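Local coordinates for nickel ABC transporter (Nickel-binding protein) (Bacillus halodurans, PDB 3T66), which probably binds a solute outside the membrane and delivers it to an ABC importer, as in the family 5 solute-binding proteins that carry peptides or nickel, at residues A[36-41]-A[478-483]; A[24-29]-A[162-167]; A[401-406]-A[417-422]; A[241-246]-A[384-389]. All blocks are in the same frame, centred on the assembly; numbering follows the deposited sequence.

Contact 1. Residues A[36-41]-A[478-483]; sequences PVRAGI and YYMITN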
loop_
_atom_site.group_PDB
_atom_site.type_symbol
_atom_site.label_atom_id
_atom_site.label_comp_id
_atom_site.label_asym_id
_atom_site.label_seq_id
_atom_site.Cartn_x
_atom_site.Cartn_y
_atom_site.Cartn_z
ATOM N N PRO A 36 -15.493 -2.925 7.299
ATOM C CA PRO A 36 -16.749 -2.663 6.589
ATOM C C PRO A 36 -16.645 -2.862 5.092
ATOM O O PRO A 36 -17.442 -3.607 4.504
ATOM C CB PRO A 36 -17.016 -1.212 6.923
ATOM C CG PRO A 36 -16.529 -1.131 8.368
ATOM C CD PRO A 36 -15.293 -1.989 8.421
ATOM N N VAL A 37 -15.654 -2.232 4.482
ATOM C CA VAL A 37 -15.436 -2.367 3.053
ATOM C C VAL A 37 -14.954 -3.773 2.703
ATOM O O VAL A 37 -15.387 -4.343 1.681
ATOM C CB VAL A 37 -14.477 -1.285 2.522
ATOM C CG1 VAL A 37 -14.099 -1.526 1.054
ATOM C CG2 VAL A 37 -15.120 0.058 2.658
ATOM N N ARG A 38 -14.099 -4.336 3.552
ATOM C CA ARG A 38 -13.562 -5.680 3.296
ATOM C C ARG A 38 -14.619 -6.794 3.259
ATOM O O ARG A 38 -14.529 -7.751 2.472
ATOM C CB ARG A 38 -12.412 -6.008 4.232
ATOM C CG ARG A 38 -11.216 -5.138 3.902
ATOM C CD ARG A 38 -10.047 -5.317 4.848
ATOM N NE ARG A 38 -9.096 -4.211 4.713
ATOM C CZ ARG A 38 -7.788 -4.302 4.935
ATOM N NH1 ARG A 38 -7.254 -5.453 5.269
ATOM N NH2 ARG A 38 -7.007 -3.249 4.784
ATOM N N ALA A 39 -15.650 -6.635 4.066
ATOM C CA ALA A 39 -16.670 -7.645 4.158
ATOM C C ALA A 39 -17.786 -7.316 3.209
ATOM O O ALA A 39 -18.746 -8.061 3.106
ATOM C CB ALA A 39 -17.192 -7.755 5.587
ATOM N N GLY A 40 -17.673 -6.182 2.536
ATOM C CA GLY A 40 -18.624 -5.819 1.486
ATOM C C GLY A 40 -19.925 -5.260 2.036
ATOM O O GLY A 40 -20.992 -5.463 1.444
ATOM N N ILE A 41 -19.840 -4.556 3.159
ATOM C CA ILE A 41 -21.002 -3.837 3.672
ATOM C C ILE A 41 -21.106 -2.472 2.987
ATOM O O ILE A 41 -22.209 -1.931 2.735
ATOM C CB ILE A 41 -20.902 -3.622 5.204
ATOM C CG1 ILE A 41 -20.861 -4.969 5.910
ATOM C CG2 ILE A 41 -22.068 -2.852 5.705
ATOM C CD1 ILE A 41 -20.022 -5.004 7.120
ATOM N N TYR A 478 -7.992 -3.614 -0.159
ATOM C CA TYR A 478 -9.199 -3.051 0.385
ATOM C C TYR A 478 -10.332 -3.951 0.033
ATOM O O TYR A 478 -11.374 -3.903 0.650
ATOM C CB TYR A 478 -9.482 -1.688 -0.195
ATOM C CG TYR A 478 -8.445 -0.663 0.153
ATOM C CD1 TYR A 478 -7.651 -0.802 1.284
ATOM C CD2 TYR A 478 -8.262 0.471 -0.657
ATOM C CE1 TYR A 478 -6.686 0.148 1.592
ATOM C CE2 TYR A 478 -7.295 1.437 -0.350
ATOM C CZ TYR A 478 -6.515 1.272 0.780
ATOM O OH TYR A 478 -5.560 2.230 1.089
ATOM N N TYR A 479 -10.132 -4.795 -0.958
ATOM C CA TYR A 479 -11.245 -5.519 -1.501
ATOM C C TYR A 479 -11.058 -6.994 -1.343
ATOM O O TYR A 479 -10.057 -7.558 -1.770
ATOM C CB TYR A 479 -11.460 -5.136 -2.951
ATOM C CG TYR A 479 -11.429 -3.673 -3.111
ATOM C CD1 TYR A 479 -12.389 -2.889 -2.531
ATOM C CD2 TYR A 479 -10.412 -3.056 -3.788
ATOM C CE1 TYR A 479 -12.359 -1.515 -2.655
ATOM C CE2 TYR A 479 -10.376 -1.672 -3.905
ATOM C CZ TYR A 479 -11.356 -0.928 -3.334
ATOM O OH TYR A 479 -11.328 0.431 -3.424
ATOM N N MET A 480 -12.039 -7.613 -0.697
ATOM C CA MET A 480 -11.985 -9.023 -0.413
ATOM C C MET A 480 -13.341 -9.602 -0.639
ATOM O O MET A 480 -13.516 -10.343 -1.590
ATOM C CB MET A 480 -11.505 -9.222 0.994
ATOM C CG MET A 480 -10.333 -8.305 1.261
ATOM S SD MET A 480 -9.481 -8.829 2.699
ATOM C CE MET A 480 -8.202 -7.559 2.841
ATOM N N ILE A 481 -14.337 -9.257 0.163
ATOM C CA ILE A 481 -15.628 -9.881 -0.088
ATOM C C ILE A 481 -16.339 -8.968 -1.076
ATOM O O ILE A 481 -16.335 -7.762 -0.866
ATOM C CB ILE A 481 -16.453 -10.144 1.234
ATOM C CG1 ILE A 481 -15.755 -11.123 2.202
ATOM C CG2 ILE A 481 -17.851 -10.655 0.909
ATOM C CD1 ILE A 481 -15.288 -12.408 1.578
ATOM N N THR A 482 -16.884 -9.534 -2.163
ATOM C CA THR A 482 -17.466 -8.772 -3.309
ATOM C C THR A 482 -18.518 -9.589 -4.038
ATOM O O THR A 482 -18.523 -10.803 -3.957
ATOM C CB THR A 482 -16.407 -8.403 -4.402
ATOM O OG1 THR A 482 -16.124 -9.536 -5.235
ATOM C CG2 THR A 482 -15.113 -7.960 -3.800
ATOM N N ASN A 483 -19.371 -8.944 -4.817
ATOM C CA ASN A 483 -20.422 -9.647 -5.569
ATOM C C ASN A 483 -19.914 -10.732 -6.512
ATOM O O ASN A 483 -20.642 -11.593 -6.929
ATOM C CB ASN A 483 -21.299 -8.652 -6.334
ATOM C CG ASN A 483 -20.505 -7.785 -7.321
ATOM O OD1 ASN A 483 -19.266 -7.762 -7.329
ATOM N ND2 ASN A 483 -21.235 -7.063 -8.170
#
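The Schellman motif that ends helix 35-38 at Gly40 meets Ile481 in the C-terminal tail. Gly40 has a positive phi, and its CA lies 3.8 Å from Ile481 O. One hydrogen bond joins the two backbones. Ile481 N gives it to Arg38 O at 2.8 Å, nearly in line with the carbonyl bond. The tail thus supplies a donor to a carbonyl in the last helical turn. Ile481 CG2 rests 3.5 Å from Ala39 O, beside that bond.

Arg38 and Met480 run side by side and point the same way. The Met480 chain is extended beyond CG and its CE reaches the arginine. CE is 3.5 Å from Arg38 CD and 3.4 Å from Arg38 NH1. The guanidinium also brings NH2 to the edge of the Tyr478 ring, 4.3 Å from CD1. Val37 CG1 is anti to the backbone N (chi1 173°) and packs 3.6 Å from Tyr478 O. It also touches Tyr479 CE1. CB of Tyr478 covers one face of the Tyr479 ring.

Arg38 and Met480 both touch Phe19 of strand 14-19. Ala39 and Ile481 both pack on Phe193 of strand 190-195. The helix end and the tail therefore lie together on these two parallel strands.

Contact 2. Residues A[24-29]-A[162-167]; sequences NSLDPH and FALESF
Leu26 and Phe167 reach toward each other tip to tip, and a CH-pi contact carries most of the meeting. Leu26 CD1 stands over the middle of the Phe167 ring, 3.5 Å from its centroid and 9° off the normal. Leu26 CG is 3.8 Å from Phe167 CZ. The phenylalanine has CG anti to its backbone N (chi1 -177°), and its CB already points toward the loop.

Aliphatic packing adds a second partner. Leu26 CD1 also touches Leu164 CD2 at 3.9 Å, so two residues of one strand hold the same methyl. At the ring edge lies backbone: Asn24 O is 4.0 Å from Phe167 CE2, near the ring plane. An alanine in place of Phe167 would probably leave Leu26 CD1 without its aromatic platform and open a gap beside the loop.

Within the loop, Asp27 N donates to Ser25 OG at 3.0 Å, an ST turn that spans Leu26. Outside it, Asp27 OD1 forms a salt bridge with Arg98 of helix 89-100.

Leu26 and Phe167 also share Leu173. The arrangement is that of a loop packed on a beta hairpin, 162-168 with 172-177, whose first strand has a classic bulge at Glu165 and Ser166.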
loop_
_atom_site.group_PDB
_atom_site.type_symbol
_atom_site.label_atom_id
_atom_site.label_comp_id
_atom_site.label_asym_id
_atom_site.label_seq_id
_atom_site.Cartn_x
_atom_site.Cartn_y
_atom_site.Cartn_z
ATOM N N ASN A 24 -13.635 -4.397 17.335
ATOM C CA ASN A 24 -14.823 -4.423 18.200
ATOM C C ASN A 24 -15.813 -3.391 17.722
ATOM O O ASN A 24 -16.828 -3.098 18.389
ATOM C CB ASN A 24 -14.485 -4.068 19.658
ATOM C CG ASN A 24 -13.498 -5.019 20.307
ATOM O OD1 ASN A 24 -13.150 -6.077 19.782
ATOM N ND2 ASN A 24 -13.052 -4.631 21.486
ATOM N N SER A 25 -15.463 -2.791 16.591
ATOM C CA SER A 25 -16.284 -1.757 16.016
ATOM C C SER A 25 -16.489 -2.044 14.555
ATOM O O SER A 25 -15.678 -2.714 13.945
ATOM C CB SER A 25 -15.642 -0.408 16.194
ATOM O OG SER A 25 -16.515 0.556 15.661
ATOM N N LEU A 26 -17.603 -1.580 14.015
ATOM C CA LEU A 26 -17.787 -1.596 12.576
ATOM C C LEU A 26 -18.196 -0.206 12.153
ATOM O O LEU A 26 -18.867 -0.013 11.140
ATOM C CB LEU A 26 -18.823 -2.638 12.124
ATOM C CG LEU A 26 -18.468 -4.109 12.347
ATOM C CD1 LEU A 26 -19.658 -5.016 12.135
ATOM C CD2 LEU A 26 -17.390 -4.527 11.444
ATOM N N ASP A 27 -17.797 0.782 12.922
ATOM C CA ASP A 27 -17.989 2.108 12.437
ATOM C C ASP A 27 -16.952 2.430 11.338
ATOM O O ASP A 27 -15.784 2.714 11.656
ATOM C CB ASP A 27 -17.874 3.076 13.577
ATOM C CG ASP A 27 -18.201 4.463 13.164
ATOM O OD1 ASP A 27 -18.467 5.277 14.062
ATOM O OD2 ASP A 27 -18.212 4.749 11.940
ATOM N N PRO A 28 -17.368 2.428 10.048
ATOM C CA PRO A 28 -16.383 2.634 8.977
ATOM C C PRO A 28 -15.603 3.923 9.154
ATOM O O PRO A 28 -14.543 4.101 8.570
ATOM C CB PRO A 28 -17.252 2.733 7.737
ATOM C CG PRO A 28 -18.527 3.275 8.239
ATOM C CD PRO A 28 -18.734 2.562 9.532
ATOM N N HIS A 29 -16.127 4.811 9.974
ATOM C CA HIS A 29 -15.445 6.059 10.234
ATOM C C HIS A 29 -14.371 6.046 11.310
ATOM O O HIS A 29 -13.335 6.658 11.118
ATOM C CB HIS A 29 -16.448 7.175 10.468
ATOM C CG HIS A 29 -17.308 7.431 9.277
ATOM N ND1 HIS A 29 -18.512 8.093 9.350
ATOM C CD2 HIS A 29 -17.155 7.064 7.982
ATOM C CE1 HIS A 29 -19.058 8.143 8.148
ATOM N NE2 HIS A 29 -18.255 7.521 7.299
ATOM N N PHE A 162 -23.344 -6.855 0.631
ATOM C CA PHE A 162 -23.739 -7.684 1.797
ATOM C C PHE A 162 -24.216 -6.847 2.913
ATOM O O PHE A 162 -23.536 -5.933 3.348
ATOM C CB PHE A 162 -22.654 -8.684 2.268
ATOM C CG PHE A 162 -22.398 -9.711 1.275
ATOM C CD1 PHE A 162 -23.281 -10.738 1.107
ATOM C CD2 PHE A 162 -21.370 -9.581 0.396
ATOM C CE1 PHE A 162 -23.108 -11.661 0.105
ATOM C CE2 PHE A 162 -21.169 -10.496 -0.624
ATOM C CZ PHE A 162 -22.039 -11.535 -0.777
ATOM N N ALA A 163 -25.408 -7.122 3.371
ATOM C CA ALA A 163 -25.843 -6.403 4.522
ATOM C C ALA A 163 -25.479 -7.192 5.793
ATOM O O ALA A 163 -25.298 -8.409 5.781
ATOM C CB ALA A 163 -27.320 -6.091 4.454
ATOM N N LEU A 164 -25.385 -6.450 6.891
ATOM C CA LEU A 164 -24.961 -6.988 8.151
ATOM C C LEU A 164 -26.125 -7.688 8.826
ATOM O O LEU A 164 -27.182 -7.117 8.950
ATOM C CB LEU A 164 -24.436 -5.841 8.994
ATOM C CG LEU A 164 -23.931 -6.202 10.378
ATOM C CD1 LEU A 164 -22.850 -7.256 10.337
ATOM C CD2 LEU A 164 -23.380 -4.898 10.891
ATOM N N GLU A 165 -25.931 -8.928 9.246
ATOM C CA GLU A 165 -27.002 -9.664 9.896
ATOM C C GLU A 165 -26.836 -9.584 11.399
ATOM O O GLU A 165 -27.814 -9.364 12.093
ATOM C CB GLU A 165 -27.014 -11.134 9.460
ATOM C CG GLU A 165 -28.328 -11.851 9.719
ATOM C CD GLU A 165 -28.135 -13.282 10.224
ATOM O OE1 GLU A 165 -27.786 -13.472 11.420
ATOM O OE2 GLU A 165 -28.350 -14.224 9.420
ATOM N N SER A 166 -25.587 -9.749 11.866
ATOM C CA SER A 166 -25.238 -10.008 13.271
ATOM C C SER A 166 -23.789 -9.637 13.487
ATOM O O SER A 166 -22.972 -9.756 12.582
ATOM C CB SER A 166 -25.377 -11.511 13.619
ATOM O OG SER A 166 -24.112 -12.122 13.915
ATOM N N PHE A 167 -23.458 -9.280 14.723
ATOM C CA PHE A 167 -22.077 -8.940 15.050
ATOM C C PHE A 167 -21.641 -9.307 16.480
ATOM O O PHE A 167 -22.322 -9.039 17.465
ATOM C CB PHE A 167 -21.820 -7.460 14.768
ATOM C CG PHE A 167 -20.405 -7.035 15.010
ATOM C CD1 PHE A 167 -19.351 -7.806 14.557
ATOM C CD2 PHE A 167 -20.133 -5.844 15.681
ATOM C CE1 PHE A 167 -18.058 -7.416 14.777
ATOM C CE2 PHE A 167 -18.842 -5.454 15.921
ATOM C CZ PHE A 167 -17.802 -6.250 15.454
#

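Contact 3. Residues A[401-406]-A[417-422]; sequences TYHPTG and ELTGII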
loop_
_atom_site.group_PDB
_atom_site.type_symbol
_atom_site.label_atom_id
_atom_site.label_comp_id
_atom_site.label_asym_id
_atom_site.label_seq_id
_atom_site.Cartn_x
_atom_site.Cartn_y
_atom_site.Cartn_z
ATOM N N THR A 401 9.540 12.217 0.493
ATOM C CA THR A 401 10.854 11.576 0.597
ATOM C C THR A 401 11.990 12.281 -0.179
ATOM O O THR A 401 13.200 12.041 0.060
ATOM C CB THR A 401 10.707 10.105 0.198
ATOM O OG1 THR A 401 9.567 9.562 0.897
ATOM C CG2 THR A 401 11.927 9.327 0.550
ATOM N N TYR A 402 11.602 13.173 -1.090
ATOM C CA TYR A 402 12.534 13.703 -2.059
ATOM C C TYR A 402 12.593 15.206 -2.095
ATOM O O TYR A 402 13.626 15.765 -2.400
ATOM C CB TYR A 402 12.170 13.167 -3.430
ATOM C CG TYR A 402 12.356 11.688 -3.514
ATOM C CD1 TYR A 402 13.648 11.140 -3.525
ATOM C CD2 TYR A 402 11.259 10.831 -3.564
ATOM C CE1 TYR A 402 13.851 9.777 -3.597
ATOM C CE2 TYR A 402 11.435 9.461 -3.632
ATOM C CZ TYR A 402 12.746 8.935 -3.652
ATOM O OH TYR A 402 12.963 7.576 -3.721
ATOM N N HIS A 403 11.488 15.878 -1.805
ATOM C CA HIS A 403 11.531 17.324 -1.851
ATOM C C HIS A 403 12.330 17.863 -0.665
ATOM O O HIS A 403 12.195 17.348 0.432
ATOM C CB HIS A 403 10.143 17.908 -1.882
ATOM C CG HIS A 403 10.141 19.387 -2.027
ATOM N ND1 HIS A 403 10.576 20.229 -1.023
ATOM C CD2 HIS A 403 9.789 20.181 -3.060
ATOM C CE1 HIS A 403 10.485 21.481 -1.431
ATOM N NE2 HIS A 403 9.997 21.481 -2.658
ATOM N N PRO A 404 13.192 18.882 -0.892
ATOM C CA PRO A 404 13.942 19.555 0.194
ATOM C C PRO A 404 13.128 19.736 1.484
ATOM O O PRO A 404 13.631 19.468 2.555
ATOM C CB PRO A 404 14.278 20.935 -0.408
ATOM C CG PRO A 404 14.176 20.763 -1.936
ATOM C CD PRO A 404 13.612 19.379 -2.221
ATOM N N THR A 405 11.874 20.163 1.360
ATOM C CA THR A 405 10.990 20.430 2.488
ATOM C C THR A 405 10.356 19.148 3.060
ATOM O O THR A 405 9.671 19.178 4.073
ATOM C CB THR A 405 9.858 21.410 2.041
ATOM N N GLY A 406 10.564 18.042 2.397
ATOM C CA GLY A 406 9.796 16.876 2.713
ATOM C C GLY A 406 9.888 16.343 4.110
ATOM O O GLY A 406 10.938 16.194 4.664
ATOM N N GLU A 417 16.733 19.460 -10.213
ATOM C CA GLU A 417 15.960 18.900 -11.332
ATOM C C GLU A 417 14.703 18.138 -10.834
ATOM O O GLU A 417 13.576 18.510 -11.169
ATOM C CB GLU A 417 16.838 18.056 -12.275
ATOM C CG GLU A 417 16.080 16.996 -13.062
ATOM C CD GLU A 417 16.795 16.537 -14.336
ATOM O OE1 GLU A 417 16.107 16.494 -15.375
ATOM O OE2 GLU A 417 18.021 16.209 -14.318
ATOM N N LEU A 418 14.918 17.113 -10.006
ATOM C CA LEU A 418 13.870 16.455 -9.230
ATOM C C LEU A 418 12.882 17.395 -8.522
ATOM O O LEU A 418 11.672 17.315 -8.731
ATOM C CB LEU A 418 14.483 15.504 -8.198
ATOM C CG LEU A 418 13.537 14.546 -7.481
ATOM C CD1 LEU A 418 12.649 13.799 -8.444
ATOM C CD2 LEU A 418 14.343 13.541 -6.703
ATOM N N THR A 419 13.391 18.269 -7.677
ATOM C CA THR A 419 12.547 19.250 -7.087
ATOM C C THR A 419 11.713 19.972 -8.135
ATOM O O THR A 419 10.534 20.322 -7.896
ATOM C CB THR A 419 13.377 20.174 -6.307
ATOM O OG1 THR A 419 14.072 19.381 -5.328
ATOM C CG2 THR A 419 12.490 21.290 -5.642
ATOM N N GLY A 420 12.305 20.142 -9.314
ATOM C CA GLY A 420 11.588 20.740 -10.438
ATOM C C GLY A 420 10.278 19.998 -10.656
ATOM O O GLY A 420 9.181 20.573 -10.655
ATOM N N ILE A 421 10.403 18.689 -10.815
ATOM C CA ILE A 421 9.288 17.882 -11.226
ATOM C C ILE A 421 8.274 17.874 -10.117
ATOM O O ILE A 421 7.093 18.145 -10.340
ATOM C CB ILE A 421 9.743 16.480 -11.584
ATOM C CG1 ILE A 421 10.844 16.553 -12.642
ATOM C CG2 ILE A 421 8.577 15.705 -12.125
ATOM C CD1 ILE A 421 11.534 15.240 -12.928
ATOM N N ILE A 422 8.747 17.610 -8.908
ATOM C CA ILE A 422 7.830 17.468 -7.772
ATOM C C ILE A 422 7.030 18.744 -7.627
ATOM O O ILE A 422 5.824 18.693 -7.475
ATOM C CB ILE A 422 8.519 17.000 -6.456
ATOM C CG1 ILE A 422 9.091 15.591 -6.666
ATOM C CG2 ILE A 422 7.531 17.059 -5.273
ATOM C CD1 ILE A 422 10.254 15.214 -5.750
#
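His403, the first residue to leave helical geometry after helix 395-402, comes nearest Thr419 of helix 416-426, with 5.7 Å between their CA atoms. From His403 the chain makes a type I beta turn to Gly406.

Tyr402 turns its CB toward the second helix. That atom lies 3.6 Å from Ile422 CD1 and 3.9 Å from Leu418 CD2. The tyrosine and leucine side chains cross obliquely. The far end of the tyrosine leads away, and its OH bonds to Tyr397 OH.

His403 has CG anti to the backbone N (chi1 -176°). Its side chain crosses that of Thr419 at about a right angle, with CG2 of the threonine 3.9 Å from His403 NE2. Ile422 CG2 approaches near the imidazole plane. At the ring's other nitrogen, Thr405 N donates to His403 ND1 at 2.7 Å and lies in the ring plane. This bond probably fixes the rotation of the imidazole. Pro404 CD lies over one face of the ring, toward its rim. Pro404 and Thr419 meet tip to tip, while Thr419 OG1 bonds to Asp415 O.

This is helix-to-helix packing across a short connection: the end of one helix and its beta turn lie against the next helix, which Leu418 and Ile421 in turn pack onto helix 431-447.

Contact 4. Residues A[241-246]-A[384-389]; sequences THNLTM and YSNVTS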
loop_
_atom_site.group_PDB
_atom_site.type_symbol
_atom_site.label_atom_id
_atom_site.label_comp_id
_atom_site.label_asym_id
_atom_site.label_seq_id
_atom_site.Cartn_x
_atom_site.Cartn_y
_atom_site.Cartn_z
ATOM N N THR A 241 7.098 -1.172 -0.567
ATOM C CA THR A 241 8.318 -1.575 -1.225
ATOM C C THR A 241 9.380 -1.553 -0.163
ATOM O O THR A 241 9.396 -0.626 0.672
ATOM C CB THR A 241 8.685 -0.621 -2.407
ATOM O OG1 THR A 241 7.783 -0.838 -3.496
ATOM C CG2 THR A 241 10.112 -0.863 -2.951
ATOM N N HIS A 242 10.251 -2.563 -0.169
ATOM C CA HIS A 242 11.410 -2.477 0.701
ATOM C C HIS A 242 12.566 -1.857 -0.011
ATOM O O HIS A 242 12.753 -2.105 -1.192
ATOM C CB HIS A 242 11.825 -3.839 1.227
ATOM C CG HIS A 242 10.820 -4.441 2.138
ATOM N ND1 HIS A 242 10.008 -3.673 2.945
ATOM C CD2 HIS A 242 10.465 -5.727 2.348
ATOM C CE1 HIS A 242 9.211 -4.469 3.635
ATOM N NE2 HIS A 242 9.471 -5.719 3.293
ATOM N N ASN A 243 13.360 -1.083 0.708
ATOM C CA ASN A 243 14.555 -0.537 0.118
ATOM C C ASN A 243 15.662 -0.315 1.108
ATOM O O ASN A 243 15.447 -0.287 2.326
ATOM C CB ASN A 243 14.228 0.814 -0.523
ATOM C CG ASN A 243 13.680 1.809 0.475
ATOM O OD1 ASN A 243 14.308 2.115 1.488
ATOM N ND2 ASN A 243 12.485 2.316 0.198
ATOM N N LEU A 244 16.852 -0.122 0.573
ATOM C CA LEU A 244 17.917 0.559 1.311
ATOM C C LEU A 244 17.778 2.059 1.089
ATOM O O LEU A 244 18.167 2.566 0.039
ATOM C CB LEU A 244 19.310 0.116 0.834
ATOM C CG LEU A 244 19.673 -1.360 0.929
ATOM C CD1 LEU A 244 21.092 -1.596 0.461
ATOM C CD2 LEU A 244 19.491 -1.764 2.344
ATOM N N THR A 245 17.227 2.766 2.065
ATOM C CA THR A 245 17.250 4.224 2.026
ATOM C C THR A 245 18.655 4.748 2.384
ATOM O O THR A 245 19.187 4.413 3.453
ATOM C CB THR A 245 16.221 4.812 2.996
ATOM O OG1 THR A 245 14.896 4.458 2.570
ATOM C CG2 THR A 245 16.354 6.338 3.081
ATOM N N MET A 246 19.220 5.582 1.507
ATOM C CA MET A 246 20.578 6.156 1.637
ATOM C C MET A 246 20.638 7.505 2.339
ATOM O O MET A 246 19.636 8.201 2.417
ATOM C CB MET A 246 21.187 6.308 0.253
ATOM C CG MET A 246 21.107 5.018 -0.520
ATOM S SD MET A 246 21.700 5.205 -2.179
ATOM C CE MET A 246 21.784 3.498 -2.718
ATOM N N TYR A 384 14.962 -0.040 5.076
ATOM C CA TYR A 384 13.683 0.678 5.333
ATOM C C TYR A 384 12.520 0.110 4.542
ATOM O O TYR A 384 12.691 -0.881 3.820
ATOM C CB TYR A 384 13.808 2.126 4.921
ATOM C CG TYR A 384 12.865 3.088 5.598
ATOM C CD1 TYR A 384 12.648 3.037 6.958
ATOM C CD2 TYR A 384 12.243 4.098 4.876
ATOM C CE1 TYR A 384 11.812 3.963 7.596
ATOM C CE2 TYR A 384 11.403 5.041 5.500
ATOM C CZ TYR A 384 11.195 4.962 6.867
ATOM O OH TYR A 384 10.382 5.880 7.506
ATOM N N SER A 385 11.353 0.763 4.642
ATOM C CA SER A 385 10.102 0.275 4.009
ATOM C C SER A 385 9.037 1.355 3.899
ATOM O O SER A 385 8.766 2.011 4.864
ATOM C CB SER A 385 9.544 -0.910 4.824
ATOM O OG SER A 385 8.452 -1.559 4.198
ATOM N N ASN A 386 8.425 1.528 2.735
ATOM C CA ASN A 386 7.312 2.486 2.583
ATOM C C ASN A 386 6.192 1.903 1.766
ATOM O O ASN A 386 6.423 1.026 0.918
ATOM C CB ASN A 386 7.737 3.712 1.793
ATOM C CG ASN A 386 9.179 4.119 2.032
ATOM O OD1 ASN A 386 9.464 4.844 2.994
ATOM N ND2 ASN A 386 10.095 3.696 1.120
ATOM N N VAL A 387 4.976 2.403 1.977
ATOM C CA VAL A 387 3.919 2.222 0.959
ATOM C C VAL A 387 4.004 3.462 0.095
ATOM O O VAL A 387 3.845 4.566 0.604
ATOM C CB VAL A 387 2.522 2.181 1.518
ATOM C CG1 VAL A 387 1.649 1.527 0.521
ATOM C CG2 VAL A 387 2.480 1.422 2.792
ATOM N N THR A 388 4.264 3.279 -1.201
ATOM C CA THR A 388 4.696 4.392 -2.056
ATOM C C THR A 388 3.529 5.006 -2.855
ATOM O O THR A 388 3.614 6.157 -3.332
ATOM C CB THR A 388 5.807 3.950 -3.006
ATOM O OG1 THR A 388 5.266 3.026 -3.927
ATOM C CG2 THR A 388 6.865 3.251 -2.276
ATOM N N SER A 389 2.449 4.237 -2.993
ATOM C CA SER A 389 1.328 4.640 -3.814
ATOM C C SER A 389 0.041 4.106 -3.182
ATOM O O SER A 389 -0.622 3.190 -3.712
ATOM C CB SER A 389 1.522 4.114 -5.210
ATOM O OG SER A 389 1.771 2.730 -5.152
#
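Asn243 takes the crowded position, CG between the backbone N and the carbonyl carbon (chi1 59°), while Tyr384 has CG anti to its backbone N (chi1 -156°). Both side chains start on the same face of the sheet, where they lie side by side and point the same way. Asn243 OD1 comes 3.5 Å from Tyr384 CB.

The motif is an antiparallel pair of strands, 240-246 with 381-387. The N-to-C directions of the short segments are 135° apart, well short of exactly antiparallel, so the pair is twisted. Thr241 with Asn386 and Asn243 with Tyr384 are hydrogen-bonded pairs. His242 with Ser385, between them, is a non-hydrogen-bonded pair. In the first, Thr241 N reaches Asn386 O at 2.7 Å, and Asn386 N returns a bond to Thr241 O. In the other, Tyr384 N gives a bond to Asn243 O at 2.8 Å.

Asn243, Tyr384 and Asn386 share one face; the Asn243 and Asn386 side chains cross at about a right angle. Thr245 OG1 donates to Asn243 OD1 at 2.6 Å and also touches Tyr384 CD2 at 3.5 Å. A leucine in place of Asn243 would probably leave the Thr245 hydroxyl without this acceptor and free it to turn beside the tyrosine.

On the other face, His242 ND1 makes a weak bond to Ser385 OG, which also bonds to Arg240 NH1. On its other edge strand 240-246 pairs with strand 451-464. The return bond of the Asn243 pair differs in direction: Asn243 N sits above the carbonyl plane of Tyr384 O, at 3.2 Å.

Overall arrangement
From the N terminus, segment 24-29 opens contact 2, and 36-41 opens contact 1. Segment 162-167 closes contact 2 while contact 1 is still open, so the two cross. They also touch: Gly40 O is 2.9 Å from Phe162 N, a probable hydrogen bond. Contact 4 opens at 241-246 and closes at 384-389, pairing strands 240-246 and 381-387. Contact 3 follows as a short loop, 401-406 to 417-422, joining helices 395-402 and 416-426. Both nest in the loop that 478-483 closes at contact 1. Contact 1 brings the C-terminal tail to helix 35-38; contact 2 packs the loop before that helix on strand 162-168. Contact 3 lies on the opposite side of the molecule.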